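Local coordinates for DUF6836 domain-containing protein (Clostridium leptum, PDB 4PW1) that is of unknown function but forms a two-chain assembly whose subunits each carry a nine-stranded antiparallel beta sheet surrounded by alpha-helices, at residues Thr203-Phe213 against Met225-Leu236; Gln78-Met86 against Leu97-Asn105. All coordinates share one frame; numbering follows the deposited sequence.

How the interactions relate
Interaction 1 (Thr-203 to Phe-213 with Met-225 to Leu-236) and interaction 2 (Gln-78 to Met-86 with Leu-97 to Asn-105) both reach the same antiparallel sheet, yet their centres lie 21 Å apart and their nearest atoms about 8 Å, so they do not touch. Between them in the sheet run strands 106-114 and 244-251. Interaction 2 is strand pairing within the sheet; interaction 1 packs a helix across it. Along the chain they follow in series, each in its own DUF6836 range. The protein's function is unknown, so neither contact can be tied to an active site. A glycerol, probably from crystallisation, binds near Arg-81 and Asp-103 in interaction 2, whereas interaction 1 borders the second subunit.

Interaction 1: Thr203-Phe213 against Met225-Leu236; sequences TIWELVLKSEF and MYSNDGGTSMVL
Leu-207 and Val-208 carry the apolar part of this contact, in which the last turns of helix 198-210 lie across a beta hairpin, its axis at 99° to strand 225-227. Leu-207 points toward the hairpin and forks over it: CD1 meets CG2 of Thr-232 at 3.8 Å, while CD2 rests on the backbone between Ser-227 and Asn-228. Selenomethionine Met-234 bends at its third torsion (77°), which brings CE within 3.6 Å of Val-208 CG2 and leaves SE against Ile-204 CG2 at 3.5 Å. A flexible unbranched chain suits this place, since it can follow the relief of the branched residues on the helix.

Tyr-226 joins the helix to the residues after it: one face takes Val-208, and Phe-213 beyond the helix end meets its hydroxyl. Val-208 CG2 stands almost on the normal of the Tyr-226 ring, 4.1 Å from its centroid, a CH-pi contact. The Phe-213 ring is nearly parallel to that of Tyr-226 but slid so far that they barely overlap; instead Tyr-226 OH lies 3.4 Å from Phe-213 CD1, over the rim of one face. This hydroxyl is buried without any polar partner.

The polar link is at Ser-211, where the chain leaves helical geometry. Its OG accepts a fairly straight bond from Ser-227 N at 3.0 Å. The short side chain, with OG anti to the backbone N (chi1 171°), allows the hydroxyl to reach the strand where the backbones come close.

Helix 173-190 adds Phe-174 and Phe-178 beside Val-208 and Ile-204, and Trp-136 of helix 122-141 meets Phe-213 edge-to-face. Strand 244-251 lies next to strand 233-239, its Leu-250 touching Leu-207 and Met-234. Ser-233 points away from the helix, and its OG is hydrogen-bonded to Ser-22 OG of the second subunit.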
loop_
_atom_site.group_PDB
_atom_site.type_symbol
_atom_site.label_atom_id
_atom_site.label_comp_id
_atom_site.label_asym_id
_atom_site.label_seq_id
_atom_site.Cartn_x
_atom_site.Cartn_y
_atom_site.Cartn_z
ATOM N N THR B 203 -9.575 -16.413 15.176
ATOM C CA THR B 203 -8.763 -15.200 15.088
ATOM C C THR B 203 -9.494 -14.105 14.301
ATOM O O THR B 203 -9.496 -12.948 14.684
ATOM C CB THR B 203 -7.422 -15.490 14.408
ATOM O OG1 THR B 203 -6.710 -16.414 15.202
ATOM C CG2 THR B 203 -6.561 -14.223 14.251
ATOM N N ILE B 204 -10.143 -14.489 13.222
ATOM C CA ILE B 204 -10.856 -13.523 12.408
ATOM C C ILE B 204 -11.983 -12.877 13.218
ATOM O O ILE B 204 -12.140 -11.643 13.249
ATOM C CB ILE B 204 -11.390 -14.209 11.113
ATOM C CG1 ILE B 204 -10.213 -14.623 10.218
ATOM C CG2 ILE B 204 -12.290 -13.283 10.352
ATOM C CD1 ILE B 204 -10.609 -15.621 9.140
ATOM N N TRP B 205 -12.759 -13.720 13.896
ATOM C CA TRP B 205 -13.838 -13.237 14.716
ATOM C C TRP B 205 -13.347 -12.329 15.823
ATOM O O TRP B 205 -13.908 -11.237 16.051
ATOM C CB TRP B 205 -14.564 -14.463 15.264
ATOM C CG TRP B 205 -15.698 -14.246 16.135
ATOM C CD1 TRP B 205 -16.996 -14.010 15.760
ATOM C CD2 TRP B 205 -15.678 -14.249 17.552
ATOM N NE1 TRP B 205 -17.796 -13.911 16.881
ATOM C CE2 TRP B 205 -17.006 -14.045 17.992
ATOM C CE3 TRP B 205 -14.681 -14.465 18.512
ATOM C CZ2 TRP B 205 -17.344 -14.065 19.347
ATOM C CZ3 TRP B 205 -15.017 -14.413 19.862
ATOM C CH2 TRP B 205 -16.332 -14.222 20.262
ATOM N N GLU B 206 -12.307 -12.776 16.529
ATOM C CA GLU B 206 -11.782 -12.029 17.653
ATOM C C GLU B 206 -11.213 -10.648 17.228
ATOM O O GLU B 206 -11.361 -9.661 17.949
ATOM C CB GLU B 206 -10.698 -12.810 18.389
ATOM C CG GLU B 206 -10.218 -12.139 19.666
ATOM C CD GLU B 206 -9.005 -12.820 20.249
ATOM O OE1 GLU B 206 -7.980 -12.718 19.558
ATOM O OE2 GLU B 206 -9.062 -13.475 21.351
ATOM N N LEU B 207 -10.553 -10.585 16.086
ATOM C CA LEU B 207 -10.071 -9.300 15.627
ATOM C C LEU B 207 -11.190 -8.311 15.390
ATOM O O LEU B 207 -11.111 -7.145 15.849
ATOM C CB LEU B 207 -9.317 -9.438 14.338
ATOM C CG LEU B 207 -7.913 -9.948 14.550
ATOM C CD1 LEU B 207 -7.379 -10.393 13.198
ATOM C CD2 LEU B 207 -7.053 -8.889 15.213
ATOM N N VAL B 208 -12.258 -8.759 14.742
ATOM C CA VAL B 208 -13.361 -7.848 14.494
ATOM C C VAL B 208 -14.025 -7.441 15.820
ATOM O O VAL B 208 -14.506 -6.306 15.994
ATOM C CB VAL B 208 -14.376 -8.451 13.511
ATOM C CG1 VAL B 208 -15.571 -7.528 13.319
ATOM C CG2 VAL B 208 -13.719 -8.676 12.192
ATOM N N LEU B 209 -14.050 -8.363 16.776
ATOM C CA LEU B 209 -14.734 -8.095 18.025
ATOM C C LEU B 209 -13.952 -7.147 18.900
ATOM O O LEU B 209 -14.538 -6.311 19.583
ATOM C CB LEU B 209 -14.925 -9.409 18.787
ATOM C CG LEU B 209 -15.611 -9.360 20.126
ATOM C CD1 LEU B 209 -17.046 -8.908 19.981
ATOM C CD2 LEU B 209 -15.557 -10.740 20.784
ATOM N N LYS B 210 -12.629 -7.284 18.908
ATOM C CA LYS B 210 -11.831 -6.606 19.934
ATOM C C LYS B 210 -11.000 -5.462 19.412
ATOM O O LYS B 210 -10.442 -4.713 20.192
ATOM C CB LYS B 210 -10.922 -7.605 20.637
ATOM C CG LYS B 210 -11.757 -8.669 21.357
ATOM C CD LYS B 210 -10.988 -9.512 22.346
ATOM C CE LYS B 210 -11.991 -10.332 23.157
ATOM N NZ LYS B 210 -11.378 -11.361 24.023
ATOM N N SER B 211 -10.884 -5.314 18.107
ATOM C CA SER B 211 -10.059 -4.232 17.608
ATOM C C SER B 211 -10.934 -3.031 17.273
ATOM O O SER B 211 -12.118 -3.151 16.944
ATOM C CB SER B 211 -9.288 -4.676 16.359
ATOM O OG SER B 211 -8.633 -3.548 15.745
ATOM N N GLU B 212 -10.294 -1.872 17.291
ATOM C CA GLU B 212 -10.789 -0.704 16.618
ATOM C C GLU B 212 -11.032 -1.015 15.127
ATOM O O GLU B 212 -10.250 -1.716 14.475
ATOM C CB GLU B 212 -9.714 0.392 16.753
ATOM C CG GLU B 212 -9.993 1.684 16.018
ATOM C CD GLU B 212 -8.876 2.730 16.196
ATOM O OE1 GLU B 212 -7.674 2.357 16.296
ATOM O OE2 GLU B 212 -9.209 3.942 16.226
ATOM N N PHE B 213 -12.103 -0.452 14.585
ATOM C CA PHE B 213 -12.425 -0.573 13.164
ATOM C C PHE B 213 -11.931 0.710 12.454
ATOM O O PHE B 213 -12.423 1.786 12.731
ATOM C CB PHE B 213 -13.923 -0.712 13.067
ATOM C CG PHE B 213 -14.499 -0.561 11.697
ATOM C CD1 PHE B 213 -13.798 -0.883 10.562
ATOM C CD2 PHE B 213 -15.794 -0.112 11.565
ATOM C CE1 PHE B 213 -14.365 -0.719 9.308
ATOM C CE2 PHE B 213 -16.373 0.051 10.318
ATOM C CZ PHE B 213 -15.660 -0.265 9.185
HETATM N N MSE B 225 -10.197 -2.469 8.449
HETATM C CA MSE B 225 -8.919 -2.887 8.987
HETATM C C MSE B 225 -9.036 -3.106 10.459
HETATM O O MSE B 225 -9.643 -2.306 11.211
HETATM C CB MSE B 225 -7.852 -1.816 8.688
HETATM C CG MSE B 225 -7.651 -1.701 7.174
HETATM SE SE MSE B 225 -6.957 0.131 6.771
HETATM C CE MSE B 225 -5.905 0.456 8.348
ATOM N N TYR B 226 -8.428 -4.183 10.896
ATOM C CA TYR B 226 -8.462 -4.534 12.306
ATOM C C TYR B 226 -7.114 -5.063 12.688
ATOM O O TYR B 226 -6.500 -5.766 11.906
ATOM C CB TYR B 226 -9.481 -5.650 12.548
ATOM C CG TYR B 226 -10.855 -5.261 12.152
ATOM C CD1 TYR B 226 -11.296 -5.454 10.854
ATOM C CD2 TYR B 226 -11.720 -4.705 13.066
ATOM C CE1 TYR B 226 -12.560 -5.070 10.479
ATOM C CE2 TYR B 226 -12.984 -4.312 12.695
ATOM C CZ TYR B 226 -13.393 -4.488 11.384
ATOM O OH TYR B 226 -14.659 -4.121 10.972
ATOM N N SER B 227 -6.661 -4.776 13.895
ATOM C CA SER B 227 -5.362 -5.317 14.329
ATOM C C SER B 227 -5.270 -5.414 15.834
ATOM O O SER B 227 -6.037 -4.789 16.538
ATOM C CB SER B 227 -4.219 -4.463 13.765
ATOM O OG SER B 227 -4.372 -3.136 14.150
ATOM N N ASN B 228 -4.337 -6.205 16.341
ATOM C CA ASN B 228 -4.137 -6.260 17.792
ATOM C C ASN B 228 -2.720 -5.857 18.131
ATOM O O ASN B 228 -1.888 -5.687 17.242
ATOM C CB ASN B 228 -4.507 -7.643 18.354
ATOM C CG ASN B 228 -3.532 -8.735 17.945
ATOM O OD1 ASN B 228 -2.384 -8.482 17.557
ATOM N ND2 ASN B 228 -4.004 -9.963 17.999
ATOM N N ASP B 229 -2.445 -5.713 19.423
ATOM C CA ASP B 229 -1.129 -5.256 19.906
ATOM C C ASP B 229 0.017 -6.176 19.505
ATOM O O ASP B 229 1.137 -5.725 19.316
ATOM C CB ASP B 229 -1.135 -5.140 21.436
ATOM C CG ASP B 229 -2.160 -4.147 21.945
ATOM O OD1 ASP B 229 -2.401 -3.133 21.259
ATOM O OD2 ASP B 229 -2.720 -4.379 23.037
ATOM N N GLY B 230 -0.272 -7.465 19.390
ATOM C CA GLY B 230 0.731 -8.470 19.085
ATOM C C GLY B 230 1.132 -8.626 17.630
ATOM O O GLY B 230 1.791 -9.601 17.295
ATOM N N GLY B 231 0.750 -7.702 16.753
ATOM C CA GLY B 231 1.181 -7.798 15.339
ATOM C C GLY B 231 0.233 -8.523 14.380
ATOM O O GLY B 231 0.402 -8.431 13.156
ATOM N N THR B 232 -0.779 -9.215 14.905
ATOM C CA THR B 232 -1.819 -9.821 14.040
ATOM C C THR B 232 -2.714 -8.749 13.425
ATOM O O THR B 232 -3.162 -7.840 14.111
ATOM C CB THR B 232 -2.693 -10.793 14.816
ATOM O OG1 THR B 232 -1.871 -11.823 15.319
ATOM C CG2 THR B 232 -3.784 -11.408 13.916
ATOM N N SER B 233 -2.961 -8.823 12.134
ATOM C CA SER B 233 -3.847 -7.858 11.544
ATOM C C SER B 233 -4.629 -8.456 10.392
ATOM O O SER B 233 -4.245 -9.473 9.794
ATOM C CB SER B 233 -3.047 -6.597 11.121
ATOM O OG SER B 233 -2.249 -6.873 10.006
HETATM N N MSE B 234 -5.732 -7.806 10.075
HETATM C CA MSE B 234 -6.559 -8.266 8.995
HETATM C C MSE B 234 -7.196 -7.130 8.281
HETATM O O MSE B 234 -7.371 -6.043 8.837
HETATM C CB MSE B 234 -7.546 -9.257 9.596
HETATM C CG MSE B 234 -8.780 -9.382 8.749
HETATM SE SE MSE B 234 -9.981 -10.768 9.506
HETATM C CE MSE B 234 -10.495 -9.592 10.798
ATOM N N VAL B 235 -7.517 -7.371 7.013
ATOM C CA VAL B 235 -8.330 -6.485 6.227
ATOM C C VAL B 235 -9.470 -7.271 5.641
ATOM O O VAL B 235 -9.278 -8.366 5.113
ATOM C CB VAL B 235 -7.507 -5.858 5.088
ATOM C CG1 VAL B 235 -8.382 -4.978 4.243
ATOM C CG2 VAL B 235 -6.354 -5.089 5.643
ATOM N N LEU B 236 -10.678 -6.760 5.843
ATOM C CA LEU B 236 -11.857 -7.264 5.167
ATOM C C LEU B 236 -12.150 -6.340 3.997
ATOM O O LEU B 236 -12.195 -5.149 4.167
ATOM C CB LEU B 236 -13.037 -7.302 6.128
ATOM C CG LEU B 236 -12.923 -8.342 7.225
ATOM C CD1 LEU B 236 -14.055 -8.180 8.238
ATOM C CD2 LEU B 236 -12.978 -9.736 6.616
#

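Interaction 2: Gln78-Met86 against Leu97-Asn105; sequences QDLRFLKDM and LVNMALDPN
Asn-99 and Asp-85 interlock at a beta bulge, where an extra residue on strand 80-89 shifts the register by one between the pairs Leu-83 with Met-100 and Met-86 with Val-98. Asp-85 takes up left-handed backbone angles, and its N bonds to Asn-99 OD1 at 2.8 Å, meeting that oxygen from above the carbonyl plane. In return Asn-99 ND2 gives a bond of 2.9 Å to Asp-85 OD1; this OD1 lies in the amide plane of Asn-99, while ND2 meets it on the anti side, somewhat out of the carboxylate plane, the two planes 84° apart. An amide suits this position because it both accepts and donates, serving the backbone N–H and the carboxylate together.

Before the bulge, Arg-81 with Leu-102 and Leu-83 with Met-100 are hydrogen-bonded pairs, with Leu-83 N to Met-100 O at 2.8 Å and nearly straight; beyond it, Met-86 with Val-98 is another. On their face of the sheet, apolar chains meet: Met-86 CE lies 3.9 Å from Val-98 CB, and helix 44-58 covers Met-86 and Met-100. On the other face, small Ala-101 sits beside Phe-82, whose ring Tyr-34 meets edge-to-face.

At the far end Arg-81 NH1 reaches Asp-79 OD1 in the guanidinium plane, a salt bridge, and its NE pairs with Glu-43. The whole is an antiparallel beta hairpin, interrupted by a beta bulge, within the nine-stranded sheet.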
loop_
_atom_site.group_PDB
_atom_site.type_symbol
_atom_site.label_atom_id
_atom_site.label_comp_id
_atom_site.label_asym_id
_atom_site.label_seq_id
_atom_site.Cartn_x
_atom_site.Cartn_y
_atom_site.Cartn_z
ATOM N N GLN B 78 9.322 -19.452 0.093
ATOM C CA GLN B 78 8.943 -18.951 1.399
ATOM C C GLN B 78 7.792 -19.737 2.084
ATOM O O GLN B 78 7.331 -19.332 3.127
ATOM C CB GLN B 78 8.565 -17.487 1.265
ATOM C CG GLN B 78 9.727 -16.632 0.788
ATOM C CD GLN B 78 9.317 -15.181 0.591
ATOM O OE1 GLN B 78 9.181 -14.702 -0.538
ATOM N NE2 GLN B 78 9.063 -14.493 1.689
ATOM N N ASP B 79 7.369 -20.861 1.518
ATOM C CA ASP B 79 6.222 -21.651 2.011
ATOM C C ASP B 79 4.893 -20.908 1.854
ATOM O O ASP B 79 4.107 -20.744 2.794
ATOM C CB ASP B 79 6.427 -22.175 3.438
ATOM C CG ASP B 79 5.742 -23.538 3.678
ATOM O OD1 ASP B 79 5.247 -24.227 2.731
ATOM O OD2 ASP B 79 5.707 -23.924 4.862
ATOM N N LEU B 80 4.658 -20.446 0.634
ATOM C CA LEU B 80 3.443 -19.737 0.278
ATOM C C LEU B 80 2.963 -20.388 -0.979
ATOM O O LEU B 80 3.769 -20.840 -1.795
ATOM C CB LEU B 80 3.745 -18.242 0.012
ATOM C CG LEU B 80 4.351 -17.495 1.202
ATOM C CD1 LEU B 80 4.856 -16.109 0.791
ATOM C CD2 LEU B 80 3.342 -17.361 2.308
ATOM N N ARG B 81 1.659 -20.394 -1.153
ATOM C CA ARG B 81 1.046 -20.773 -2.405
ATOM C C ARG B 81 0.115 -19.640 -2.856
ATOM O O ARG B 81 -0.737 -19.194 -2.092
ATOM C CB ARG B 81 0.280 -22.085 -2.179
ATOM C CG ARG B 81 1.279 -23.244 -2.010
ATOM C CD ARG B 81 0.746 -24.333 -1.144
ATOM N NE ARG B 81 1.642 -25.495 -1.126
ATOM C CZ ARG B 81 2.674 -25.655 -0.309
ATOM N NH1 ARG B 81 3.071 -24.693 0.531
ATOM N NH2 ARG B 81 3.395 -26.757 -0.417
ATOM N N PHE B 82 0.285 -19.188 -4.092
ATOM C CA PHE B 82 -0.479 -18.109 -4.642
ATOM C C PHE B 82 -1.297 -18.557 -5.832
ATOM O O PHE B 82 -0.781 -19.183 -6.753
ATOM C CB PHE B 82 0.437 -17.011 -5.164
ATOM C CG PHE B 82 1.279 -16.331 -4.132
ATOM C CD1 PHE B 82 0.819 -15.213 -3.466
ATOM C CD2 PHE B 82 2.578 -16.769 -3.872
ATOM C CE1 PHE B 82 1.621 -14.565 -2.565
ATOM C CE2 PHE B 82 3.388 -16.091 -2.990
ATOM C CZ PHE B 82 2.903 -15.001 -2.323
ATOM N N LEU B 83 -2.561 -18.129 -5.849
ATOM C CA LEU B 83 -3.403 -18.160 -7.055
ATOM C C LEU B 83 -3.689 -16.741 -7.448
ATOM O O LEU B 83 -4.441 -16.029 -6.756
ATOM C CB LEU B 83 -4.692 -18.864 -6.714
ATOM C CG LEU B 83 -5.661 -18.996 -7.869
ATOM C CD1 LEU B 83 -5.130 -19.999 -8.868
ATOM C CD2 LEU B 83 -7.014 -19.444 -7.334
ATOM N N LYS B 84 -3.067 -16.300 -8.526
ATOM C CA LYS B 84 -3.105 -14.906 -8.937
ATOM C C LYS B 84 -3.997 -14.703 -10.146
ATOM O O LYS B 84 -3.764 -15.263 -11.199
ATOM C CB LYS B 84 -1.721 -14.399 -9.293
ATOM C CG LYS B 84 -1.636 -12.863 -9.421
ATOM C CD LYS B 84 -0.275 -12.501 -10.004
ATOM C CE LYS B 84 0.099 -11.057 -9.782
ATOM N NZ LYS B 84 -0.862 -10.171 -10.437
ATOM N N ASP B 85 -4.992 -13.829 -9.982
ATOM C CA ASP B 85 -5.866 -13.393 -11.064
ATOM C C ASP B 85 -6.403 -14.540 -11.910
ATOM O O ASP B 85 -6.357 -14.496 -13.126
ATOM C CB ASP B 85 -5.165 -12.329 -11.918
ATOM C CG ASP B 85 -4.965 -11.025 -11.182
ATOM O OD1 ASP B 85 -5.735 -10.695 -10.241
ATOM O OD2 ASP B 85 -4.012 -10.289 -11.573
HETATM N N MSE B 86 -7.008 -15.545 -11.271
HETATM C CA MSE B 86 -7.744 -16.540 -12.012
HETATM C C MSE B 86 -9.031 -15.909 -12.549
HETATM O O MSE B 86 -9.844 -15.362 -11.778
HETATM C CB MSE B 86 -8.062 -17.771 -11.153
HETATM C CG MSE B 86 -8.825 -18.787 -11.934
HETATM SE SE MSE B 86 -9.195 -20.348 -10.806
HETATM C CE MSE B 86 -10.384 -19.667 -9.469
ATOM N N LEU B 97 -12.172 -11.872 -11.194
ATOM C CA LEU B 97 -10.819 -12.321 -10.884
ATOM C C LEU B 97 -10.868 -12.854 -9.465
ATOM O O LEU B 97 -11.394 -12.194 -8.554
ATOM C CB LEU B 97 -9.805 -11.169 -10.988
ATOM C CG LEU B 97 -9.506 -10.650 -12.389
ATOM C CD1 LEU B 97 -8.522 -9.484 -12.369
ATOM C CD2 LEU B 97 -8.993 -11.776 -13.303
ATOM N N VAL B 98 -10.352 -14.054 -9.301
ATOM C CA VAL B 98 -10.153 -14.655 -8.012
ATOM C C VAL B 98 -8.663 -14.666 -7.675
ATOM O O VAL B 98 -7.839 -15.115 -8.484
ATOM C CB VAL B 98 -10.621 -16.094 -7.986
ATOM C CG1 VAL B 98 -10.359 -16.739 -6.624
ATOM C CG2 VAL B 98 -12.077 -16.169 -8.344
ATOM N N ASN B 99 -8.347 -14.215 -6.471
ATOM C CA ASN B 99 -7.006 -14.277 -5.921
ATOM C C ASN B 99 -7.053 -15.009 -4.590
ATOM O O ASN B 99 -7.964 -14.784 -3.780
ATOM C CB ASN B 99 -6.439 -12.875 -5.731
ATOM C CG ASN B 99 -5.973 -12.289 -7.036
ATOM O OD1 ASN B 99 -4.859 -12.554 -7.475
ATOM N ND2 ASN B 99 -6.872 -11.628 -7.735
HETATM N N MSE B 100 -6.071 -15.879 -4.356
HETATM C CA MSE B 100 -5.972 -16.573 -3.100
HETATM C C MSE B 100 -4.570 -16.831 -2.734
HETATM O O MSE B 100 -3.700 -16.876 -3.578
HETATM C CB MSE B 100 -6.634 -17.985 -3.132
HETATM C CG MSE B 100 -8.066 -17.891 -3.522
HETATM SE SE MSE B 100 -8.956 -19.734 -3.437
HETATM C CE MSE B 100 -8.414 -20.196 -1.822
ATOM N N ALA B 101 -4.339 -17.019 -1.446
ATOM C CA ALA B 101 -3.020 -17.428 -0.984
ATOM C C ALA B 101 -3.133 -18.227 0.287
ATOM O O ALA B 101 -3.985 -17.944 1.139
ATOM C CB ALA B 101 -2.128 -16.245 -0.745
ATOM N N LEU B 102 -2.205 -19.160 0.425
ATOM C CA LEU B 102 -2.023 -19.920 1.644
ATOM C C LEU B 102 -0.603 -19.784 2.138
ATOM O O LEU B 102 0.344 -19.769 1.344
ATOM C CB LEU B 102 -2.323 -21.410 1.393
ATOM C CG LEU B 102 -3.810 -21.695 1.144
ATOM C CD1 LEU B 102 -4.129 -21.596 -0.328
ATOM C CD2 LEU B 102 -4.128 -23.085 1.655
ATOM N N ASP B 103 -0.489 -19.701 3.461
ATOM C CA ASP B 103 0.777 -19.714 4.163
ATOM C C ASP B 103 0.745 -20.876 5.175
ATOM O O ASP B 103 -0.206 -21.636 5.199
ATOM C CB ASP B 103 1.044 -18.329 4.769
ATOM C CG ASP B 103 0.162 -17.975 5.987
ATOM O OD1 ASP B 103 -0.619 -18.801 6.478
ATOM O OD2 ASP B 103 0.266 -16.812 6.469
ATOM N N PRO B 104 1.770 -21.015 6.006
ATOM C CA PRO B 104 1.737 -22.179 6.930
ATOM C C PRO B 104 0.574 -22.213 7.913
ATOM O O PRO B 104 0.295 -23.263 8.440
ATOM C CB PRO B 104 3.067 -22.066 7.683
ATOM C CG PRO B 104 3.981 -21.342 6.710
ATOM C CD PRO B 104 3.076 -20.345 6.028
ATOM N N ASN B 105 -0.118 -21.098 8.137
ATOM C CA ASN B 105 -1.302 -21.097 8.980
ATOM C C ASN B 105 -2.602 -21.338 8.224
ATOM O O ASN B 105 -3.656 -21.375 8.837
ATOM C CB ASN B 105 -1.410 -19.805 9.763
ATOM C CG ASN B 105 -0.412 -19.746 10.894
ATOM O OD1 ASN B 105 -0.400 -20.606 11.760
ATOM N ND2 ASN B 105 0.444 -18.751 10.871
HETATM O O HOH W 1 1.607 -22.569 1.804
#